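Side-chain contacts in glutathione S-transferase family protein (Pseudomonas putida, PDB 3LXZ), which probably conjugates reduced glutathione to a wide range of hydrophobic electrophiles, as a member of the glutathione S-transferase superfamily: residues G7-S11 / N12-M16; L94-I97 / E98-E102; P104-T107 / C108-E111; M116-P120 / L121-K125; K125-A128 / D129-G133. All coordinates share one frame; numbering follows the deposited sequence.

Contact 1 of 5, residues G7-S11 / N12-M16; sequences GFSVS and NYYNM
Asn15 N gives its hydrogen to Ser11 O (2.9 Å) as the chain, having left strand 3-7, folds through a type I turn from Phe8 to Ser11 and enters helix 12-23. Ser11 is the N-cap. With its OG swung away from the backbone N (chi1 165°), the hydroxyl accepts the N-H of Tyr14 at 3.1 Å in a fairly straight bond; serine suits this place because its arm is just long enough to stand in for a missing helical carbonyl. Asn15 reaches back in turn, and its ND2 donates to Ser9 O (3.0 Å) from above the carbonyl plane, tying the turn to the helix. The ring of Tyr14 lies against the end of the strand, one face covered by the Gly7-Phe8 peptide. Its CD1 comes within 3.3 Å of Gly7 CA, where any CB would collide with the ring, a reason for glycine at that position. The phenol OH is hydrogen-bonded to Glu30 and to a water that also donates to Gly7 O (3.0 Å). Replacing the tyrosine by a leucine would probably cover less of this peptide and leave Glu30 and the water without their phenol partner. This capped junction between the first strand and first helix belongs to the thioredoxin-like domain of glutathione transferases, and it holds Ser11 in the glutathione site.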
# COMPACT_ATOMS: atom_id res chain seq x y z
N GLY A 7 -1.50 14.08 13.95
CA GLY A 7 -1.24 12.71 14.40
C GLY A 7 -0.82 12.70 15.86
O GLY A 7 -1.25 13.55 16.65
N PHE A 8 -0.02 11.72 16.23
CA PHE A 8 0.46 11.68 17.59
C PHE A 8 1.82 11.03 17.58
O PHE A 8 2.08 10.18 16.76
CB PHE A 8 -0.57 11.00 18.51
CG PHE A 8 -0.88 9.55 18.17
CD1 PHE A 8 -1.79 9.22 17.14
CD2 PHE A 8 -0.28 8.52 18.89
CE1 PHE A 8 -2.07 7.89 16.84
CE2 PHE A 8 -0.56 7.17 18.61
CZ PHE A 8 -1.46 6.86 17.58
N SER A 9 2.68 11.45 18.49
CA SER A 9 4.08 11.04 18.45
C SER A 9 4.34 9.60 18.83
O SER A 9 5.46 9.14 18.75
CB SER A 9 4.92 11.99 19.30
OG SER A 9 5.01 13.22 18.63
N VAL A 10 3.30 8.87 19.24
CA VAL A 10 3.50 7.44 19.47
C VAL A 10 3.31 6.69 18.12
O VAL A 10 3.76 5.54 17.99
CB VAL A 10 2.57 6.91 20.59
CG1 VAL A 10 2.74 5.37 20.82
CG2 VAL A 10 2.83 7.65 21.92
N SER A 11 2.69 7.35 17.13
CA SER A 11 2.40 6.69 15.84
C SER A 11 3.65 6.58 14.97
O SER A 11 4.25 7.60 14.61
CB SER A 11 1.32 7.42 15.04
OG SER A 11 1.35 6.93 13.69
N ASN A 12 4.04 5.36 14.61
CA ASN A 12 5.17 5.16 13.71
C ASN A 12 4.99 5.82 12.33
O ASN A 12 5.91 6.49 11.85
CB ASN A 12 5.54 3.67 13.60
CG ASN A 12 4.45 2.81 12.93
OD1 ASN A 12 3.25 3.09 13.04
ND2 ASN A 12 4.88 1.76 12.24
N TYR A 13 3.80 5.72 11.74
CA TYR A 13 3.55 6.36 10.44
C TYR A 13 3.64 7.89 10.57
O TYR A 13 4.11 8.56 9.66
CB TYR A 13 2.16 5.96 9.94
CG TYR A 13 2.07 4.56 9.36
CD1 TYR A 13 2.54 4.28 8.08
CD2 TYR A 13 1.46 3.52 10.09
CE1 TYR A 13 2.44 3.00 7.54
CE2 TYR A 13 1.35 2.23 9.56
CZ TYR A 13 1.84 1.98 8.30
OH TYR A 13 1.74 0.71 7.77
N TYR A 14 3.21 8.44 11.70
CA TYR A 14 3.34 9.89 11.94
C TYR A 14 4.83 10.24 12.02
O TYR A 14 5.27 11.24 11.42
CB TYR A 14 2.63 10.26 13.25
CG TYR A 14 2.76 11.71 13.73
CD1 TYR A 14 1.88 12.70 13.27
CD2 TYR A 14 3.69 12.07 14.72
CE1 TYR A 14 1.93 14.03 13.78
CE2 TYR A 14 3.77 13.41 15.23
CZ TYR A 14 2.91 14.36 14.75
OH TYR A 14 2.99 15.65 15.24
N ASN A 15 5.59 9.43 12.75
CA ASN A 15 7.01 9.72 12.94
C ASN A 15 7.82 9.71 11.64
O ASN A 15 8.78 10.48 11.46
CB ASN A 15 7.62 8.84 14.05
CG ASN A 15 7.21 9.32 15.44
OD1 ASN A 15 6.94 10.52 15.65
ND2 ASN A 15 7.17 8.41 16.40
N MSE A 16 7.40 8.87 10.70
CA MSE A 16 7.99 8.84 9.36
C MSE A 16 7.82 10.16 8.63
O MSE A 16 8.80 10.68 8.10
CB MSE A 16 7.37 7.68 8.55
CG MSE A 16 7.69 6.25 9.03
SE MSE A 16 6.46 5.10 7.99
CE MSE A 16 6.16 3.60 9.25
O HOH W 1 0.85 15.64 17.10

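Contact 2 of 5, residues L94-I97 / E98-E102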
# COMPACT_ATOMS: atom_id res chain seq x y z
N LEU A 94 9.74 0.89 -0.31
CA LEU A 94 8.86 1.47 0.70
C LEU A 94 7.53 0.68 0.80
O LEU A 94 7.08 0.33 1.91
CB LEU A 94 8.56 2.94 0.41
CG LEU A 94 7.76 3.72 1.48
CD1 LEU A 94 8.08 5.19 1.28
CD2 LEU A 94 6.21 3.54 1.34
N LYS A 95 6.93 0.39 -0.35
CA LYS A 95 5.67 -0.38 -0.39
C LYS A 95 5.83 -1.78 0.20
O LYS A 95 4.93 -2.28 0.93
CB LYS A 95 5.16 -0.55 -1.83
CG LYS A 95 3.71 -1.00 -1.89
CD LYS A 95 3.18 -1.02 -3.30
CE LYS A 95 1.69 -1.56 -3.34
NZ LYS A 95 0.77 -0.42 -3.07
N GLU A 96 6.93 -2.44 -0.13
CA GLU A 96 7.17 -3.78 0.40
C GLU A 96 7.30 -3.77 1.91
O GLU A 96 6.82 -4.68 2.60
CB GLU A 96 8.42 -4.43 -0.22
CG GLU A 96 8.19 -4.82 -1.66
CD GLU A 96 9.43 -5.08 -2.50
OE1 GLU A 96 10.61 -4.74 -2.14
OE2 GLU A 96 9.18 -5.66 -3.58
N ILE A 97 8.00 -2.78 2.44
CA ILE A 97 8.16 -2.72 3.89
C ILE A 97 6.81 -2.49 4.54
O ILE A 97 6.44 -3.16 5.50
CB ILE A 97 9.22 -1.68 4.33
CG1 ILE A 97 10.60 -2.09 3.83
CG2 ILE A 97 9.25 -1.61 5.84
CD1 ILE A 97 11.59 -0.87 3.80
N GLU A 98 6.04 -1.56 3.98
CA GLU A 98 4.70 -1.29 4.49
C GLU A 98 3.80 -2.53 4.46
O GLU A 98 3.29 -2.91 5.49
CB GLU A 98 4.05 -0.11 3.76
CG GLU A 98 2.63 0.23 4.26
CD GLU A 98 2.05 1.46 3.57
OE1 GLU A 98 2.81 2.19 2.88
OE2 GLU A 98 0.82 1.68 3.72
N LEU A 99 3.61 -3.14 3.28
CA LEU A 99 2.59 -4.18 3.17
C LEU A 99 3.08 -5.50 3.75
O LEU A 99 2.27 -6.31 4.19
CB LEU A 99 2.25 -4.43 1.68
CG LEU A 99 1.15 -3.57 1.05
CD1 LEU A 99 1.46 -2.14 1.21
CD2 LEU A 99 0.87 -3.91 -0.42
N TYR A 100 4.39 -5.72 3.74
CA TYR A 100 4.86 -7.08 4.05
C TYR A 100 5.63 -7.17 5.34
O TYR A 100 5.96 -8.29 5.79
CB TYR A 100 5.68 -7.70 2.89
CG TYR A 100 4.94 -7.56 1.58
CD1 TYR A 100 3.62 -8.00 1.46
CD2 TYR A 100 5.54 -6.93 0.50
CE1 TYR A 100 2.90 -7.82 0.26
CE2 TYR A 100 4.86 -6.75 -0.69
CZ TYR A 100 3.54 -7.20 -0.80
OH TYR A 100 2.90 -7.00 -2.00
N ILE A 101 5.86 -6.03 5.98
CA ILE A 101 6.50 -6.01 7.31
C ILE A 101 5.64 -5.24 8.29
O ILE A 101 5.18 -5.81 9.28
CB ILE A 101 7.95 -5.51 7.28
CG1 ILE A 101 8.81 -6.50 6.47
CG2 ILE A 101 8.47 -5.31 8.71
CD1 ILE A 101 10.29 -6.17 6.44
N GLU A 102 5.35 -3.97 7.99
CA GLU A 102 4.58 -3.16 8.95
C GLU A 102 3.15 -3.69 9.23
O GLU A 102 2.78 -3.88 10.39
CB GLU A 102 4.56 -1.70 8.53
CG GLU A 102 4.37 -0.73 9.78
CD GLU A 102 2.99 -0.72 10.43
OE1 GLU A 102 1.95 -0.89 9.72
OE2 GLU A 102 2.93 -0.48 11.66
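Tyr100 stands one helical turn beyond Glu96 and begins at its carbonyl: Tyr100 CB lies 3.2 Å from Glu96 O. The ring leaves with CG opposite the carbonyl carbon (chi1 -49°), which carries it back along Glu96. CD2 passes 3.5 Å from Glu96 CA, CE2 reaches Glu96 CG at 4.0 Å, and that methylene sits in the ring plane at the edge. One face has Leu99 CB over its centre. At the tip, OH is hydrogen-bonded to Glu62 of the second subunit. Tyrosine suits the place by joining a flat greasy body to a polar end, and an alanine here would probably leave that glutamate without its phenol mate and bare the Glu96 methylenes.

Lys95 runs extended until its last bend, so that CE rests on Leu99 CD2 (3.8 Å) while NZ binds Glu98 and Ser64 of the second subunit. Glu98 lies beside Leu94, and its carboxylate forms a salt bridge with Lys95 of the second subunit, not with the lysine of its own chain. The carboxylate of Glu96 takes a bond from Asn140.

The backbone widens at its end. Ile97 O accepts both Glu102 N (2.8 Å), nearly along the C=O axis, and Ile101 N (3.0 Å), from above the carbonyl plane. This pi-type turn in helix 84-106 ends on Glu102, which is hydrogen-bonded to Tyr13 and Asn12, and the reciprocal Lys95-Glu98 bridges between chains belong to the subunit interface of a dimeric glutathione transferase.

Contact 3 of 5, residues P104-T107 / C108-E111; sequences PART and CYAE
The ring of Tyr109 lies flat on the backbone of Arg106: CA of Arg106 stands 3.4 Å from the ring centroid and only 3° off the ring normal, a CH-pi contact over the face. At the ring's edge, in its plane, is Arg106 NH1. The guanidinium in turn offers a face, with Tyr109 CE2 above its centre, the two planes standing 72° apart, so the ring edge is set against the flat of the cation. A bend at chi3 (-73°) brings the arginine head round to this place. Ala105 adds a small methyl, CB lying 3.9 Å from Tyr109 CE1. This is the type I turn from Arg106 to Tyr109 that passes the chain from helix 84-106 to helix 109-114, with Cys108 as N-cap; Arg106 belongs to the glutathione site. Glu102 holds both partners, binding Tyr109 OH through one oxygen and forming a salt bridge to Arg106 NE with the other. Thr107 OG1 donates to Pro104 O (2.6 Å) in the carbonyl plane, and the same oxygen takes the Thr107 N-H. Buried Cys108 is compact enough to fit between Ala126 and Val169. A water donates to Arg106 O at 2.9 Å and accepts from Ala110 N.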
# COMPACT_ATOMS: atom_id res chain seq x y z
N PRO A 104 1.70 -6.73 8.63
CA PRO A 104 1.58 -7.96 9.43
C PRO A 104 2.02 -7.80 10.89
O PRO A 104 1.40 -8.39 11.78
CB PRO A 104 2.48 -8.97 8.71
CG PRO A 104 3.18 -8.25 7.67
CD PRO A 104 2.61 -6.88 7.49
N ALA A 105 3.09 -7.07 11.17
CA ALA A 105 3.46 -6.81 12.56
C ALA A 105 2.34 -6.13 13.35
O ALA A 105 2.09 -6.47 14.52
CB ALA A 105 4.73 -6.00 12.65
N ARG A 106 1.66 -5.18 12.69
CA ARG A 106 0.57 -4.39 13.27
C ARG A 106 -0.55 -5.31 13.80
O ARG A 106 -1.18 -4.98 14.81
CB ARG A 106 0.07 -3.35 12.28
CG ARG A 106 -1.11 -2.45 12.73
CD ARG A 106 -1.29 -1.25 11.76
NE ARG A 106 -0.21 -0.26 11.93
CZ ARG A 106 -0.20 0.66 12.89
NH1 ARG A 106 0.82 1.51 13.01
NH2 ARG A 106 -1.22 0.74 13.75
N THR A 107 -0.73 -6.47 13.16
CA THR A 107 -1.77 -7.42 13.60
C THR A 107 -1.46 -7.96 14.99
O THR A 107 -2.36 -8.49 15.67
CB THR A 107 -2.02 -8.59 12.61
OG1 THR A 107 -0.88 -9.48 12.57
CG2 THR A 107 -2.41 -8.09 11.20
N CYS A 108 -0.20 -7.82 15.41
CA CYS A 108 0.20 -8.31 16.70
C CYS A 108 0.53 -7.22 17.70
O CYS A 108 1.03 -7.55 18.78
CB CYS A 108 1.39 -9.26 16.57
SG CYS A 108 0.99 -10.78 15.69
N TYR A 109 0.29 -5.94 17.38
CA TYR A 109 0.62 -4.86 18.33
C TYR A 109 -0.24 -4.94 19.59
O TYR A 109 0.21 -4.54 20.68
CB TYR A 109 0.49 -3.45 17.72
CG TYR A 109 1.49 -3.08 16.62
CD1 TYR A 109 2.64 -3.84 16.36
CD2 TYR A 109 1.29 -1.93 15.86
CE1 TYR A 109 3.53 -3.48 15.34
CE2 TYR A 109 2.18 -1.54 14.85
CZ TYR A 109 3.30 -2.31 14.59
OH TYR A 109 4.14 -1.93 13.56
N ALA A 110 -1.46 -5.47 19.46
CA ALA A 110 -2.31 -5.69 20.63
C ALA A 110 -1.56 -6.46 21.71
O ALA A 110 -1.60 -6.08 22.87
CB ALA A 110 -3.60 -6.40 20.24
N GLU A 111 -0.85 -7.52 21.33
CA GLU A 111 -0.14 -8.36 22.28
C GLU A 111 1.20 -7.77 22.69
O GLU A 111 1.54 -7.73 23.88
CB GLU A 111 0.05 -9.77 21.74
CG GLU A 111 0.65 -10.73 22.76
CD GLU A 111 0.60 -12.18 22.34
OE1 GLU A 111 1.54 -12.91 22.68
OE2 GLU A 111 -0.38 -12.59 21.67
O HOH W 2 -2.77 -5.82 17.04

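Contact 4 of 5, residues M116-P120 / L121-K125; sequences MSVEP and LIKEK
The amino-terminal turn of helix 120-140 begins at Glu119, its N-cap, and the contact is this turn folding onto the loop before it. Glu119 O accepts Lys123 N at 3.1 Å and, weakly, Ile122 N, while Pro120 O takes Glu124 N in a nearly straight bond (3.1 Å, 170°). Proline is well placed in the first turn: it has no N-H to offer and its ring presets the backbone angle. Leu121 N instead donates to a water (3.0 Å), which weakly donates on to OE1 of Glu119, whose chain folds at chi2 (-80°) to meet it. A carboxylate so near the helix start would probably be stabilised by the partial positive charge there. Ile122 lays its CD1 against Glu119 CB (3.9 Å); its side chain and that of Val118 cross at about a right angle, though their close approach is doubtful in detail. Lys123 bends twice, at chi3 and chi4, bringing CE to 3.2 Å from Val118 O and NZ into a salt bridge with Glu111. The same Glu111 oxygen also accepts Val118 N, so one acid steadies loop and helix together. At the edge of the chain, the loop thus follows helix 109-114, with Val118 packed on Ala110, while Glu119 and Leu121 pack against Leu121 and Glu119 of the second subunit.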
# COMPACT_ATOMS: atom_id res chain seq x y z
N MSE A 116 -2.41 -7.64 25.49
CA MSE A 116 -3.64 -8.38 25.16
C MSE A 116 -3.37 -9.45 24.09
O MSE A 116 -3.17 -9.11 22.92
CB MSE A 116 -4.75 -7.43 24.66
CG MSE A 116 -5.30 -6.44 25.70
SE MSE A 116 -5.74 -7.30 27.44
CE MSE A 116 -7.15 -8.54 26.80
N SER A 117 -3.39 -10.72 24.47
CA SER A 117 -3.05 -11.81 23.54
C SER A 117 -3.91 -11.87 22.27
O SER A 117 -5.11 -11.62 22.29
CB SER A 117 -3.05 -13.17 24.23
OG SER A 117 -1.88 -13.34 25.00
N VAL A 118 -3.26 -12.22 21.17
CA VAL A 118 -3.87 -12.23 19.87
C VAL A 118 -4.27 -13.68 19.56
O VAL A 118 -3.64 -14.63 20.04
CB VAL A 118 -2.86 -11.66 18.85
CG1 VAL A 118 -3.31 -11.87 17.45
CG2 VAL A 118 -2.68 -10.18 19.08
N GLU A 119 -5.35 -13.84 18.78
CA GLU A 119 -5.76 -15.17 18.33
C GLU A 119 -4.61 -15.95 17.69
O GLU A 119 -3.81 -15.40 16.94
CB GLU A 119 -6.91 -15.06 17.32
CG GLU A 119 -8.23 -14.53 17.91
CD GLU A 119 -9.03 -15.61 18.65
OE1 GLU A 119 -8.52 -16.76 18.84
OE2 GLU A 119 -10.17 -15.31 19.05
N PRO A 120 -4.53 -17.26 17.98
CA PRO A 120 -3.48 -18.09 17.42
C PRO A 120 -3.45 -18.10 15.89
O PRO A 120 -2.39 -18.20 15.32
CB PRO A 120 -3.85 -19.48 17.93
CG PRO A 120 -4.52 -19.19 19.23
CD PRO A 120 -5.37 -18.00 18.94
N LEU A 121 -4.61 -18.02 15.24
CA LEU A 121 -4.64 -17.99 13.78
C LEU A 121 -3.97 -16.70 13.24
O LEU A 121 -3.32 -16.69 12.19
CB LEU A 121 -6.09 -18.02 13.30
CG LEU A 121 -6.64 -18.91 12.20
CD1 LEU A 121 -6.69 -20.37 12.71
CD2 LEU A 121 -8.03 -18.42 11.74
N ILE A 122 -4.16 -15.61 13.97
CA ILE A 122 -3.59 -14.32 13.60
C ILE A 122 -2.06 -14.36 13.78
O ILE A 122 -1.31 -13.82 12.95
CB ILE A 122 -4.25 -13.16 14.39
CG1 ILE A 122 -5.67 -12.92 13.89
CG2 ILE A 122 -3.41 -11.86 14.26
CD1 ILE A 122 -6.57 -12.06 14.83
N LYS A 123 -1.60 -15.01 14.84
CA LYS A 123 -0.15 -15.15 15.10
C LYS A 123 0.56 -15.97 14.02
O LYS A 123 1.62 -15.57 13.50
CB LYS A 123 0.10 -15.72 16.51
CG LYS A 123 -0.12 -14.67 17.63
CD LYS A 123 0.41 -15.13 18.99
CE LYS A 123 -0.67 -15.81 19.83
NZ LYS A 123 -0.48 -15.50 21.30
N GLU A 124 -0.04 -17.11 13.68
CA GLU A 124 0.46 -17.99 12.62
C GLU A 124 0.61 -17.23 11.32
O GLU A 124 1.63 -17.35 10.66
CB GLU A 124 -0.48 -19.17 12.38
CG GLU A 124 -0.53 -20.11 13.55
CD GLU A 124 -1.57 -21.24 13.43
OE1 GLU A 124 -2.48 -21.22 12.53
OE2 GLU A 124 -1.45 -22.16 14.26
N LYS A 125 -0.41 -16.45 10.96
CA LYS A 125 -0.38 -15.73 9.71
C LYS A 125 0.69 -14.64 9.77
O LYS A 125 1.44 -14.46 8.81
CB LYS A 125 -1.79 -15.20 9.34
CG LYS A 125 -1.88 -14.39 8.06
CD LYS A 125 -1.13 -15.04 6.88
CE LYS A 125 -1.49 -14.41 5.55
NZ LYS A 125 -2.66 -15.07 4.95
O HOH W 3 -7.41 -18.49 16.22

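Contact 5 of 5, residues K125-A128 / D129-G133; sequences KARA and DLLAG
Asp129 faces Lys125 one helical turn back, and the closest touch between their side chains is through the lysine's carbons, with no salt bridge. Lys125 starts with CG trans to its backbone N (chi1 178°), folds at chi2 (46°), runs straight at chi3, and turns again at chi4. The bend at chi2 lays CD and CE over the carboxylate of Asp129, with CE equally near both oxygens: 3.2 Å to OD1 and 3.2 Å to OD2. The turn at chi4 carries NZ aside, 4.5 Å from Asp129 OD1, though the opposite charges probably still attract. Asp129 has its CG opposite the carbonyl carbon (chi1 -75°), which sends the carboxylate back along the helix, and its OD1 also has a long, weak ion pair with Arg47 of the second subunit.

Arg127 and Leu131 lie side by side, with Arg127 CG 4.2 Å from Leu131 CD1. A bend at chi3 leads the guanidinium off to the carbonyl of Leu174, so only the aliphatic stem serves the leucine. Leu130 CG comes 3.4 Å from Ala126 O, and the rest of this buried chain fits against Ile101, Pro104 and Phe178.

The backbone bonds are those of a regular alpha helix, such as Asp129 N to Lys125 O (2.9 Å). Lys125 and Asp129 share one face of helix 120-140, while Ala126 and Leu130 turn inward, short Ala126 toward Thr107 and Cys108 and Leu130 toward Ile101 and Pro104 of helix 84-106, a helix-to-helix packing of the all-helical C-terminal domain of the glutathione transferase fold.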
# COMPACT_ATOMS: atom_id res chain seq x y z
N LYS A 125 -0.41 -16.45 10.96
CA LYS A 125 -0.38 -15.73 9.71
C LYS A 125 0.69 -14.64 9.77
O LYS A 125 1.44 -14.46 8.81
CB LYS A 125 -1.79 -15.20 9.34
CG LYS A 125 -1.88 -14.39 8.06
CD LYS A 125 -1.13 -15.04 6.88
CE LYS A 125 -1.49 -14.41 5.55
NZ LYS A 125 -2.66 -15.07 4.95
N ALA A 126 0.79 -13.93 10.89
CA ALA A 126 1.83 -12.92 11.05
C ALA A 126 3.23 -13.49 10.95
O ALA A 126 4.08 -12.90 10.30
CB ALA A 126 1.67 -12.14 12.34
N ARG A 127 3.48 -14.63 11.57
CA ARG A 127 4.79 -15.26 11.44
C ARG A 127 5.15 -15.56 9.97
O ARG A 127 6.24 -15.22 9.52
CB ARG A 127 4.85 -16.55 12.26
CG ARG A 127 6.24 -17.27 12.22
CD ARG A 127 6.18 -18.67 12.86
NE ARG A 127 5.56 -18.57 14.17
CZ ARG A 127 6.22 -18.40 15.31
NH1 ARG A 127 7.56 -18.36 15.31
NH2 ARG A 127 5.55 -18.30 16.45
N ALA A 128 4.24 -16.17 9.22
CA ALA A 128 4.53 -16.49 7.83
C ALA A 128 4.72 -15.19 7.02
O ALA A 128 5.66 -15.08 6.20
CB ALA A 128 3.41 -17.37 7.22
N ASP A 129 3.85 -14.22 7.25
CA ASP A 129 3.93 -12.94 6.51
C ASP A 129 5.23 -12.17 6.81
O ASP A 129 5.84 -11.61 5.88
CB ASP A 129 2.71 -12.05 6.81
CG ASP A 129 1.46 -12.51 6.11
OD1 ASP A 129 1.53 -13.31 5.14
OD2 ASP A 129 0.37 -12.04 6.50
N LEU A 130 5.63 -12.14 8.08
CA LEU A 130 6.88 -11.46 8.47
C LEU A 130 8.13 -12.15 7.98
O LEU A 130 9.05 -11.51 7.46
CB LEU A 130 6.95 -11.26 9.97
CG LEU A 130 6.02 -10.12 10.38
CD1 LEU A 130 5.74 -10.13 11.84
CD2 LEU A 130 6.66 -8.81 9.97
N LEU A 131 8.15 -13.47 8.10
CA LEU A 131 9.23 -14.22 7.52
C LEU A 131 9.34 -13.91 6.01
O LEU A 131 10.44 -13.74 5.50
CB LEU A 131 9.02 -15.72 7.74
CG LEU A 131 9.34 -16.21 9.14
CD1 LEU A 131 9.11 -17.74 9.19
CD2 LEU A 131 10.80 -15.89 9.59
N ALA A 132 8.22 -13.84 5.31
CA ALA A 132 8.31 -13.57 3.87
C ALA A 132 8.71 -12.11 3.61
O ALA A 132 9.46 -11.80 2.67
CB ALA A 132 6.99 -13.93 3.16
N GLY A 133 8.24 -11.21 4.47
CA GLY A 133 8.49 -9.79 4.26
C GLY A 133 9.94 -9.46 4.49
O GLY A 133 10.55 -8.67 3.74

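Overall arrangement
Along the chain the contacts run in numerical order, contact 1 in the thioredoxin-like domain and the others in the helical domain. Contacts 2 and 3 share helix 84-106 and have centres about 14 Å apart; contact 3 passes from it into helix 109-114, which leads on to helix 120-140, shared by contacts 4 and 5 with centres about 12 Å apart. Contact 1, about 16 Å from contacts 2 and 3 by centres, meets them through Glu102 and Arg106, where the two domains adjoin the glutathione site. Contacts 4 and 5 are farther from contact 1, about 25 and 24 Å between centres. Contacts 2, 4 and 5 touch the second subunit; among the helices of these contacts, helix 84-106 alone carries both a glutathione-site residue, Arg106, and contacts to that subunit.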